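PDB 5A07: probable mannosyltransferase KTR4, which belongs to a family of GT-A-type glycosyltransferases and binds guanosine-5'-diphosphate and a manganese ion in its lumenal part. Local coordinates for residues Y205-R210 with G346-R351; T314-T319 with G353-R358. One frame throughout, in Å; residues are numbered along the deposited sequence.

Contact 1: Y205-R210 with G346-R351. With GDP (guanosine-5'-diphosphate), chain F.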
ATOM      1  N   TYR B 205      15.104   2.884  -9.173  1.00 22.24           N
ATOM      2  CA  TYR B 205      14.017   3.190  -8.226  1.00 25.30           C
ATOM      3  C   TYR B 205      12.801   3.632  -8.989  1.00 26.37           C
ATOM      4  O   TYR B 205      11.667   3.202  -8.709  1.00 23.48           O
ATOM      5  CB  TYR B 205      14.447   4.222  -7.204  1.00 24.92           C
ATOM      6  CG  TYR B 205      13.429   4.317  -6.079  1.00 26.96           C
ATOM      7  CD1 TYR B 205      13.500   3.433  -5.011  1.00 30.34           C
ATOM      8  CD2 TYR B 205      12.403   5.256  -6.094  1.00 28.39           C
ATOM      9  CE1 TYR B 205      12.571   3.501  -3.954  1.00 35.52           C
ATOM     10  CE2 TYR B 205      11.437   5.318  -5.053  1.00 28.39           C
ATOM     11  CZ  TYR B 205      11.543   4.438  -4.002  1.00 32.27           C
ATOM     12  OH  TYR B 205      10.669   4.457  -2.960  1.00 29.80           O
ATOM     13  N   HIS B 206      13.033   4.488  -9.988  1.00 26.38           N
ATOM     14  CA  HIS B 206      11.994   4.815 -10.935  1.00 24.48           C
ATOM     15  C   HIS B 206      11.407   3.567 -11.588  1.00 25.30           C
ATOM     16  O   HIS B 206      10.197   3.389 -11.697  1.00 26.70           O
ATOM     17  CB  HIS B 206      12.557   5.771 -12.003  1.00 27.13           C
ATOM     18  CG  HIS B 206      12.917   7.121 -11.495  1.00 28.27           C
ATOM     19  ND1 HIS B 206      12.117   8.228 -11.724  1.00 31.49           N
ATOM     20  CD2 HIS B 206      14.000   7.586 -10.801  1.00 30.52           C
ATOM     21  CE1 HIS B 206      12.707   9.311 -11.234  1.00 28.84           C
ATOM     22  NE2 HIS B 206      13.851   8.955 -10.657  1.00 27.78           N
ATOM     23  N   ASN B 207      12.259   2.668 -12.056  1.00 25.30           N
ATOM     24  CA  ASN B 207      11.803   1.453 -12.700  1.00 22.08           C
ATOM     25  C   ASN B 207      10.996   0.618 -11.723  1.00 19.24           C
ATOM     26  O   ASN B 207      10.045   0.021 -12.137  1.00 20.96           O
ATOM     27  CB  ASN B 207      12.984   0.584 -13.194  1.00 20.85           C
ATOM     28  CG  ASN B 207      13.742   1.256 -14.351  1.00 26.94           C
ATOM     29  OD1 ASN B 207      13.253   2.185 -15.028  1.00 28.08           O
ATOM     30  ND2 ASN B 207      14.920   0.762 -14.603  1.00 29.10           N
ATOM     31  N   MET B 208      11.450   0.533 -10.484  1.00 19.19           N
ATOM     32  CA  MET B 208      10.719  -0.244  -9.476  1.00 20.07           C
ATOM     33  C   MET B 208       9.306   0.304  -9.230  1.00 19.30           C
ATOM     34  O   MET B 208       8.331  -0.435  -9.209  1.00 18.80           O
ATOM     35  CB  MET B 208      11.508  -0.270  -8.216  1.00 21.83           C
ATOM     36  CG  MET B 208      10.829  -1.058  -7.067  1.00 23.61           C
ATOM     37  SD  MET B 208       9.642  -0.062  -6.102  1.00 22.60           S
ATOM     38  CE  MET B 208      10.589   1.251  -5.344  1.00 23.75           C
ATOM     39  N   CYS B 209       9.222   1.597  -9.088  1.00 21.33           N
ATOM     40  CA  CYS B 209       7.927   2.242  -8.824  1.00 21.87           C
ATOM     41  C   CYS B 209       6.933   1.992  -9.930  1.00 21.74           C
ATOM     42  O   CYS B 209       5.733   1.672  -9.750  1.00 22.40           O
ATOM     43  CB  CYS B 209       8.130   3.729  -8.628  1.00 20.82           C
ATOM     44  SG  CYS B 209       8.929   4.244  -7.118  1.00 25.65           S
ATOM     45  N   ARG B 210       7.432   2.123 -11.155  1.00 25.06           N
ATOM     46  CA  ARG B 210       6.604   1.823 -12.289  1.00 22.44           C
ATOM     47  C   ARG B 210       6.206   0.336 -12.373  1.00 23.65           C
ATOM     48  O   ARG B 210       5.012  -0.001 -12.645  1.00 22.02           O
ATOM     49  CB  ARG B 210       7.375   2.260 -13.542  1.00 24.73           C
ATOM     50  CG  ARG B 210       6.727   1.804 -14.856  1.00 25.10           C
ATOM     51  CD  ARG B 210       7.452   2.608 -15.974  1.00 27.24           C
ATOM     52  NE  ARG B 210       7.130   2.120 -17.289  1.00 29.46           N
ATOM     53  CZ  ARG B 210       7.889   1.296 -18.019  1.00 33.74           C
ATOM     54  NH1 ARG B 210       9.022   0.840 -17.547  1.00 30.45           N
ATOM     55  NH2 ARG B 210       7.531   0.997 -19.266  1.00 31.07           N
ATOM     56  N   GLY B 346       5.328  10.523 -16.043  1.00 27.82           N
ATOM     57  CA  GLY B 346       5.709  10.975 -14.678  1.00 25.59           C
ATOM     58  C   GLY B 346       6.461   9.955 -13.778  1.00 23.44           C
ATOM     59  O   GLY B 346       7.071  10.362 -12.803  1.00 26.23           O
ATOM     60  N   PHE B 347       6.459   8.674 -14.117  1.00 24.58           N
ATOM     61  CA  PHE B 347       7.360   7.750 -13.423  1.00 25.95           C
ATOM     62  C   PHE B 347       8.838   8.151 -13.570  1.00 28.59           C
ATOM     63  O   PHE B 347       9.637   7.823 -12.711  1.00 26.33           O
ATOM     64  CB  PHE B 347       7.171   6.325 -13.854  1.00 26.20           C
ATOM     65  CG  PHE B 347       5.863   5.712 -13.404  1.00 25.68           C
ATOM     66  CD1 PHE B 347       5.596   5.583 -12.044  1.00 28.47           C
ATOM     67  CD2 PHE B 347       4.931   5.283 -14.307  1.00 25.10           C
ATOM     68  CE1 PHE B 347       4.385   5.011 -11.626  1.00 24.48           C
ATOM     69  CE2 PHE B 347       3.722   4.739 -13.915  1.00 26.69           C
ATOM     70  CZ  PHE B 347       3.461   4.615 -12.552  1.00 24.84           C
ATOM     71  N   TYR B 348       9.165   8.922 -14.622  1.00 29.15           N
ATOM     72  CA  TYR B 348      10.548   9.303 -14.905  1.00 28.86           C
ATOM     73  C   TYR B 348      10.801  10.805 -14.835  1.00 26.42           C
ATOM     74  O   TYR B 348      11.789  11.233 -14.233  1.00 29.29           O
ATOM     75  CB  TYR B 348      10.981   8.673 -16.275  1.00 28.66           C
ATOM     76  CG  TYR B 348      11.001   7.153 -16.244  1.00 27.20           C
ATOM     77  CD1 TYR B 348      12.041   6.468 -15.639  1.00 27.91           C
ATOM     78  CD2 TYR B 348       9.987   6.417 -16.766  1.00 23.69           C
ATOM     79  CE1 TYR B 348      12.058   5.079 -15.611  1.00 25.43           C
ATOM     80  CE2 TYR B 348      10.017   5.026 -16.738  1.00 27.02           C
ATOM     81  CZ  TYR B 348      11.033   4.382 -16.135  1.00 24.36           C
ATOM     82  OH  TYR B 348      11.022   3.034 -16.074  1.00 27.28           O
ATOM     83  N   TYR B 349       9.891  11.607 -15.375  1.00 30.80           N
ATOM     84  CA  TYR B 349      10.029  13.065 -15.286  1.00 29.85           C
ATOM     85  C   TYR B 349       9.727  13.617 -13.905  1.00 36.30           C
ATOM     86  O   TYR B 349      10.219  14.744 -13.528  1.00 34.36           O
ATOM     87  CB  TYR B 349       9.097  13.714 -16.292  1.00 33.53           C
ATOM     88  CG  TYR B 349       9.397  13.305 -17.748  1.00 34.31           C
ATOM     89  CD1 TYR B 349      10.725  13.246 -18.239  1.00 34.23           C
ATOM     90  CD2 TYR B 349       8.364  12.973 -18.633  1.00 29.26           C
ATOM     91  CE1 TYR B 349      10.996  12.855 -19.570  1.00 35.77           C
ATOM     92  CE2 TYR B 349       8.634  12.611 -19.941  1.00 34.61           C
ATOM     93  CZ  TYR B 349       9.945  12.551 -20.407  1.00 32.21           C
ATOM     94  OH  TYR B 349      10.167  12.186 -21.694  1.00 38.85           O
ATOM     95  N   GLU B 350       8.953  12.837 -13.118  1.00 28.95           N
ATOM     96  CA  GLU B 350       8.808  13.128 -11.727  1.00 30.28           C
ATOM     97  C   GLU B 350       9.268  11.854 -10.999  1.00 31.01           C
ATOM     98  O   GLU B 350      10.055  11.099 -11.559  1.00 26.44           O
ATOM     99  CB  GLU B 350       7.357  13.533 -11.496  1.00 30.79           C
ATOM    100  CG  GLU B 350       7.012  14.843 -12.231  1.00 33.41           C
ATOM    101  CD  GLU B 350       5.559  15.327 -12.092  1.00 38.47           C
ATOM    102  OE1 GLU B 350       4.773  14.904 -11.162  1.00 29.46           O
ATOM    103  OE2 GLU B 350       5.176  16.099 -12.972  1.00 36.47           O
ATOM    104  N   ARG B 351       8.831  11.607  -9.762  1.00 27.26           N
ATOM    105  CA  ARG B 351       9.296  10.406  -9.051  1.00 23.80           C
ATOM    106  C   ARG B 351       8.052   9.736  -8.477  1.00 25.07           C
ATOM    107  O   ARG B 351       7.944   9.487  -7.264  1.00 27.12           O
ATOM    108  CB  ARG B 351      10.378  10.729  -7.991  1.00 26.56           C
ATOM    109  CG  ARG B 351      11.386   9.519  -7.777  1.00 29.89           C
ATOM    110  CD  ARG B 351      11.667   9.230  -6.323  1.00 31.90           C
ATOM    111  NE  ARG B 351      10.381   8.913  -5.689  1.00 36.41           N
ATOM    112  CZ  ARG B 351      10.149   8.863  -4.373  1.00 39.33           C
ATOM    113  NH1 ARG B 351      11.116   9.044  -3.533  1.00 38.18           N
ATOM    114  NH2 ARG B 351       8.909   8.587  -3.906  1.00 40.96           N
TER
HETATM  115  PB  GDP F 500      11.587   1.956  -0.163  1.00 27.33           P
HETATM  116  O1B GDP F 500      12.701   2.675   0.499  1.00 30.18           O
HETATM  117  O2B GDP F 500      10.687   2.686  -0.980  1.00 28.25           O
HETATM  118  O3B GDP F 500      10.964   0.953   0.732  1.00 25.14           O
HETATM  119  O3A GDP F 500      12.401   1.201  -1.346  1.00 30.82           O
HETATM  120  PA  GDP F 500      13.091  -0.226  -1.419  1.00 25.03           P
HETATM  121  O1A GDP F 500      14.495  -0.175  -1.839  1.00 24.59           O
HETATM  122  O2A GDP F 500      12.835  -1.132  -0.287  1.00 20.30           O
HETATM  123  O5' GDP F 500      12.338  -0.817  -2.675  1.00 20.94           O
HETATM  124  C5' GDP F 500      11.027  -1.392  -2.747  1.00 23.38           C
HETATM  125  C4' GDP F 500      11.039  -2.876  -3.069  1.00 23.06           C
HETATM  126  O4' GDP F 500      11.584  -3.025  -4.386  1.00 22.81           O
HETATM  127  C3' GDP F 500      11.881  -3.726  -2.132  1.00 20.10           C
HETATM  128  O3' GDP F 500      11.304  -5.054  -2.069  1.00 19.28           O
HETATM  129  C2' GDP F 500      13.251  -3.732  -2.828  1.00 21.51           C
HETATM  130  O2' GDP F 500      13.994  -4.909  -2.538  1.00 18.73           O
HETATM  131  C1' GDP F 500      12.823  -3.750  -4.253  1.00 21.88           C
HETATM  132  N9  GDP F 500      13.763  -3.073  -5.178  1.00 24.90           N
HETATM  133  C8  GDP F 500      14.131  -1.766  -5.218  1.00 25.97           C
HETATM  134  N7  GDP F 500      14.987  -1.563  -6.300  1.00 25.71           N
HETATM  135  C5  GDP F 500      15.117  -2.768  -6.935  1.00 23.84           C
HETATM  136  C6  GDP F 500      15.852  -3.228  -8.128  1.00 23.27           C
HETATM  137  O6  GDP F 500      16.519  -2.319  -8.718  1.00 25.31           O
HETATM  138  N1  GDP F 500      15.763  -4.525  -8.455  1.00 23.38           N
HETATM  139  C2  GDP F 500      15.034  -5.435  -7.705  1.00 21.74           C
HETATM  140  N2  GDP F 500      14.997  -6.708  -8.082  1.00 21.88           N
HETATM  141  N3  GDP F 500      14.340  -5.057  -6.588  1.00 18.74           N
HETATM  142  C4  GDP F 500      14.311  -3.763  -6.221  1.00 21.22           C
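His206, on helix 203-214, and Phe347, on the short helix 346-349, bring the two backbones closest, their CA atoms 6.0 Å apart. In His206 the first torsion sets CG beside the backbone N, anti to the carbonyl carbon (chi1 -67°). Its ND1 donates in the ring plane to Phe347 O at 2.7 Å, nearly straight at 164°. A histidine suits this place because NE2 bonds Ala200 O, so both nitrogens face carbonyl acceptors, consistent with a protonated imidazolium, while Arg351 CG lies over one face of the ring, 4.0 Å from its centroid. Phe347 lays its own ring flat against the helix backbone: Arg210 CA stands over the ring centre, 3.9 Å from the centroid, and Arg210 CB covers the same face. Tyr348 extends to the next polar group, its OH donating to Asn207 OD1 at 2.6 Å with amide and ring planes 68° apart. The same hydroxyl receives a weak bond from Arg210 NH1, whose guanidinium has its salt bridge with Glu342. Tyr205 CE2 lies over the centre of the Arg351 guanidinium, 3.8 Å from Arg351 CZ; Arg351 NH1 bonds Gln198 O, while NE is buried without a hydrogen-bond partner. The Tyr205 hydroxyl, on the neighbouring CZ, donates to GDP O2B at 2.7 Å. Tyr205 thus bears on the arginine and the diphosphate at once, so Arg351, just beyond the short helix, packs directly on a residue of the nucleotide pocket.

Contact 2: T314-T319 with G353-R358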
ATOM      1  N   THR B 314      -2.187  13.961  -0.582  1.00 18.77           N
ATOM      2  CA  THR B 314      -1.019  13.067  -0.714  1.00 19.79           C
ATOM      3  C   THR B 314      -1.127  11.863   0.172  1.00 19.36           C
ATOM      4  O   THR B 314      -0.193  11.041   0.246  1.00 20.70           O
ATOM      5  CB  THR B 314       0.348  13.756  -0.598  1.00 21.29           C
ATOM      6  OG1 THR B 314       0.606  14.098   0.767  1.00 22.96           O
ATOM      7  CG2 THR B 314       0.386  14.984  -1.440  1.00 23.68           C
ATOM      8  N   CYS B 315      -2.288  11.653   0.815  1.00 19.69           N
ATOM      9  CA  CYS B 315      -2.462  10.418   1.616  1.00 20.53           C
ATOM     10  C   CYS B 315      -2.445   9.183   0.720  1.00 18.88           C
ATOM     11  O   CYS B 315      -2.977   9.172  -0.393  1.00 18.76           O
ATOM     12  CB  CYS B 315      -3.749  10.471   2.412  1.00 21.95           C
ATOM     13  SG  CYS B 315      -3.659  11.745   3.685  1.00 21.24           S
ATOM     14  N   HIS B 316      -1.763   8.123   1.210  1.00 18.53           N
ATOM     15  CA  HIS B 316      -1.661   6.892   0.504  1.00 18.11           C
ATOM     16  C   HIS B 316      -1.491   5.707   1.445  1.00 15.70           C
ATOM     17  O   HIS B 316      -0.997   5.865   2.558  1.00 15.65           O
ATOM     18  CB  HIS B 316      -0.509   6.973  -0.525  1.00 18.72           C
ATOM     19  CG  HIS B 316       0.839   7.180   0.090  1.00 19.47           C
ATOM     20  ND1 HIS B 316       1.309   8.420   0.504  1.00 21.53           N
ATOM     21  CD2 HIS B 316       1.798   6.296   0.405  1.00 19.28           C
ATOM     22  CE1 HIS B 316       2.513   8.269   1.021  1.00 22.37           C
ATOM     23  NE2 HIS B 316       2.840   6.998   0.958  1.00 19.61           N
ATOM     24  N   PHE B 317      -1.887   4.535   0.983  1.00 15.87           N
ATOM     25  CA  PHE B 317      -1.583   3.296   1.710  1.00 16.47           C
ATOM     26  C   PHE B 317      -0.085   3.084   1.530  1.00 17.00           C
ATOM     27  O   PHE B 317       0.430   3.246   0.435  1.00 19.52           O
ATOM     28  CB  PHE B 317      -2.349   2.121   1.149  1.00 15.96           C
ATOM     29  CG  PHE B 317      -3.821   2.404   1.021  1.00 16.18           C
ATOM     30  CD1 PHE B 317      -4.576   2.597   2.170  1.00 16.67           C
ATOM     31  CD2 PHE B 317      -4.432   2.489  -0.218  1.00 17.31           C
ATOM     32  CE1 PHE B 317      -5.925   2.962   2.085  1.00 17.93           C
ATOM     33  CE2 PHE B 317      -5.759   2.804  -0.307  1.00 17.53           C
ATOM     34  CZ  PHE B 317      -6.498   3.037   0.840  1.00 16.71           C
ATOM     35  N   TRP B 318       0.583   2.660   2.597  1.00 17.03           N
ATOM     36  CA  TRP B 318       2.035   2.495   2.532  1.00 15.79           C
ATOM     37  C   TRP B 318       2.388   1.113   2.071  1.00 16.13           C
ATOM     38  O   TRP B 318       2.494   0.154   2.876  1.00 18.32           O
ATOM     39  CB  TRP B 318       2.629   2.774   3.892  1.00 16.94           C
ATOM     40  CG  TRP B 318       4.101   3.228   3.804  1.00 16.29           C
ATOM     41  CD1 TRP B 318       4.681   3.940   2.814  1.00 17.42           C
ATOM     42  CD2 TRP B 318       5.086   3.005   4.788  1.00 16.51           C
ATOM     43  NE1 TRP B 318       6.027   4.198   3.145  1.00 18.32           N
ATOM     44  CE2 TRP B 318       6.278   3.625   4.352  1.00 18.01           C
ATOM     45  CE3 TRP B 318       5.102   2.300   5.980  1.00 16.58           C
ATOM     46  CZ2 TRP B 318       7.445   3.539   5.071  1.00 17.84           C
ATOM     47  CZ3 TRP B 318       6.274   2.285   6.721  1.00 17.35           C
ATOM     48  CH2 TRP B 318       7.403   2.913   6.268  1.00 17.47           C
ATOM     49  N   THR B 319       2.586   1.019   0.784  1.00 16.29           N
ATOM     50  CA  THR B 319       2.542  -0.258   0.064  1.00 17.44           C
ATOM     51  C   THR B 319       3.698  -1.243   0.321  1.00 16.40           C
ATOM     52  O   THR B 319       3.671  -2.337  -0.206  1.00 15.19           O
ATOM     53  CB  THR B 319       2.487  -0.021  -1.472  1.00 17.63           C
ATOM     54  OG1 THR B 319       3.591   0.800  -1.837  1.00 17.30           O
ATOM     55  CG2 THR B 319       1.127   0.665  -1.836  1.00 18.51           C
ATOM     56  N   GLY B 353       5.699   7.371  -6.950  1.00 26.92           N
ATOM     57  CA  GLY B 353       5.747   6.079  -6.267  1.00 23.10           C
ATOM     58  C   GLY B 353       4.573   5.181  -6.578  1.00 22.72           C
ATOM     59  O   GLY B 353       3.470   5.644  -6.930  1.00 22.09           O
ATOM     60  N   ASP B 354       4.793   3.886  -6.449  1.00 20.63           N
ATOM     61  CA  ASP B 354       3.697   2.934  -6.583  1.00 20.30           C
ATOM     62  C   ASP B 354       2.574   3.178  -5.535  1.00 19.48           C
ATOM     63  O   ASP B 354       1.422   2.924  -5.803  1.00 18.98           O
ATOM     64  CB  ASP B 354       4.144   1.507  -6.580  1.00 20.70           C
ATOM     65  CG  ASP B 354       4.839   1.091  -5.273  1.00 23.42           C
ATOM     66  OD1 ASP B 354       6.007   1.405  -5.067  1.00 30.37           O
ATOM     67  OD2 ASP B 354       4.168   0.427  -4.480  1.00 30.55           O
ATOM     68  N   ALA B 355       2.956   3.655  -4.359  1.00 19.45           N
ATOM     69  CA  ALA B 355       2.013   3.864  -3.261  1.00 18.91           C
ATOM     70  C   ALA B 355       0.924   4.934  -3.584  1.00 19.10           C
ATOM     71  O   ALA B 355      -0.257   4.602  -3.590  1.00 18.13           O
ATOM     72  CB  ALA B 355       2.752   4.155  -1.993  1.00 20.17           C
ATOM     73  N   PRO B 356       1.304   6.150  -3.988  1.00 19.30           N
ATOM     74  CA  PRO B 356       0.228   7.087  -4.386  1.00 19.72           C
ATOM     75  C   PRO B 356      -0.575   6.674  -5.584  1.00 20.58           C
ATOM     76  O   PRO B 356      -1.776   6.905  -5.657  1.00 19.82           O
ATOM     77  CB  PRO B 356       0.969   8.442  -4.578  1.00 18.66           C
ATOM     78  CG  PRO B 356       2.425   8.048  -4.788  1.00 19.44           C
ATOM     79  CD  PRO B 356       2.629   6.795  -3.979  1.00 19.82           C
ATOM     80  N   VAL B 357       0.075   6.064  -6.563  1.00 20.20           N
ATOM     81  CA  VAL B 357      -0.608   5.584  -7.740  1.00 19.67           C
ATOM     82  C   VAL B 357      -1.608   4.514  -7.440  1.00 19.08           C
ATOM     83  O   VAL B 357      -2.775   4.568  -7.878  1.00 18.53           O
ATOM     84  CB  VAL B 357       0.419   5.098  -8.790  1.00 21.62           C
ATOM     85  CG1 VAL B 357      -0.237   4.339  -9.953  1.00 21.08           C
ATOM     86  CG2 VAL B 357       1.243   6.281  -9.284  1.00 22.11           C
ATOM     87  N   ARG B 358      -1.185   3.476  -6.719  1.00 18.34           N
ATOM     88  CA  ARG B 358      -2.139   2.421  -6.297  1.00 19.20           C
ATOM     89  C   ARG B 358      -3.296   3.024  -5.485  1.00 16.17           C
ATOM     90  O   ARG B 358      -4.467   2.626  -5.660  1.00 18.62           O
ATOM     91  CB  ARG B 358      -1.388   1.372  -5.418  1.00 19.88           C
ATOM     92  CG  ARG B 358      -2.252   0.261  -4.878  1.00 20.37           C
ATOM     93  CD  ARG B 358      -2.067  -0.995  -5.666  1.00 19.70           C
ATOM     94  NE  ARG B 358      -0.752  -1.598  -5.407  1.00 19.77           N
ATOM     95  CZ  ARG B 358       0.198  -1.773  -6.322  1.00 23.00           C
ATOM     96  NH1 ARG B 358      -0.014  -1.421  -7.613  1.00 23.29           N
ATOM     97  NH2 ARG B 358       1.332  -2.355  -5.970  1.00 21.97           N
TER
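The first turn of helix 354-365 packs here against strand 316-317 of the central mixed sheet in this GT-A-type fold, a strand that pairs antiparallel with strand 256-262; Gly353 is at the N-cap. Ala355 and His316 meet at the middle: Ala355 CB lies 3.4 Å from His316 CD2 and 3.5 Å from Phe317 O. A methyl group is small enough to let the helix come down on the strand, and the CA atoms of His316 and Pro356 are 5.2 Å apart. Proline suits a first turn, where its missing N-H costs no helical hydrogen bond, and its CA packs against His316 CB. The imidazole is held by its own segment. CG sits between the backbone N and the carbonyl carbon (chi1 63°), and ND1 donates to Thr314 O at 3.0 Å with a straight angle of 180°, the acceptor lying in the ring plane. That bond fixes the ring's rotation, with CD2 the ring atom nearest the alanine methyl. Beyond the strand, Thr319 uses both branches: CG2 packs 3.6 Å from Ala355 CA, while OG1 turns to the acidic side chain of the helix. Asp354 is well placed for this, since OD2 also forms a salt bridge with Arg230, so one carboxylate oxygen has both a hydroxyl and a positive charge for partners. Arg358, one turn on, sends its guanidinium to Glu322, and Cys315 ties the other end of segment 314-319 to Cys417 by a disulfide. The hydroxyl of Thr319 approaches from above the carboxylate plane, 38° out of it, with OG1 donating to Asp354 OD2 at 2.7 Å.

Overall arrangement
The centres of the two contacts lie about 13 Å apart, and along the chain their segments alternate: 205-210, 314-319, 346-351, then 353-358. Helices 346-349 and 354-365 follow one another, so a single run of chain packs first on helix 203-214 and then on strand 316-317 of the mixed sheet. Helix 354-365 also touches helix 203-214, through Asp354 CB against Cys209 O at 3.5 Å, and Val357 meets Phe347. Contact 2 is nearer the centre of the chain, about 6 Å from it against about 17 Å for contact 1. Together they link the sheet to the helix carrying Tyr205 and Met208 of the GDP pocket.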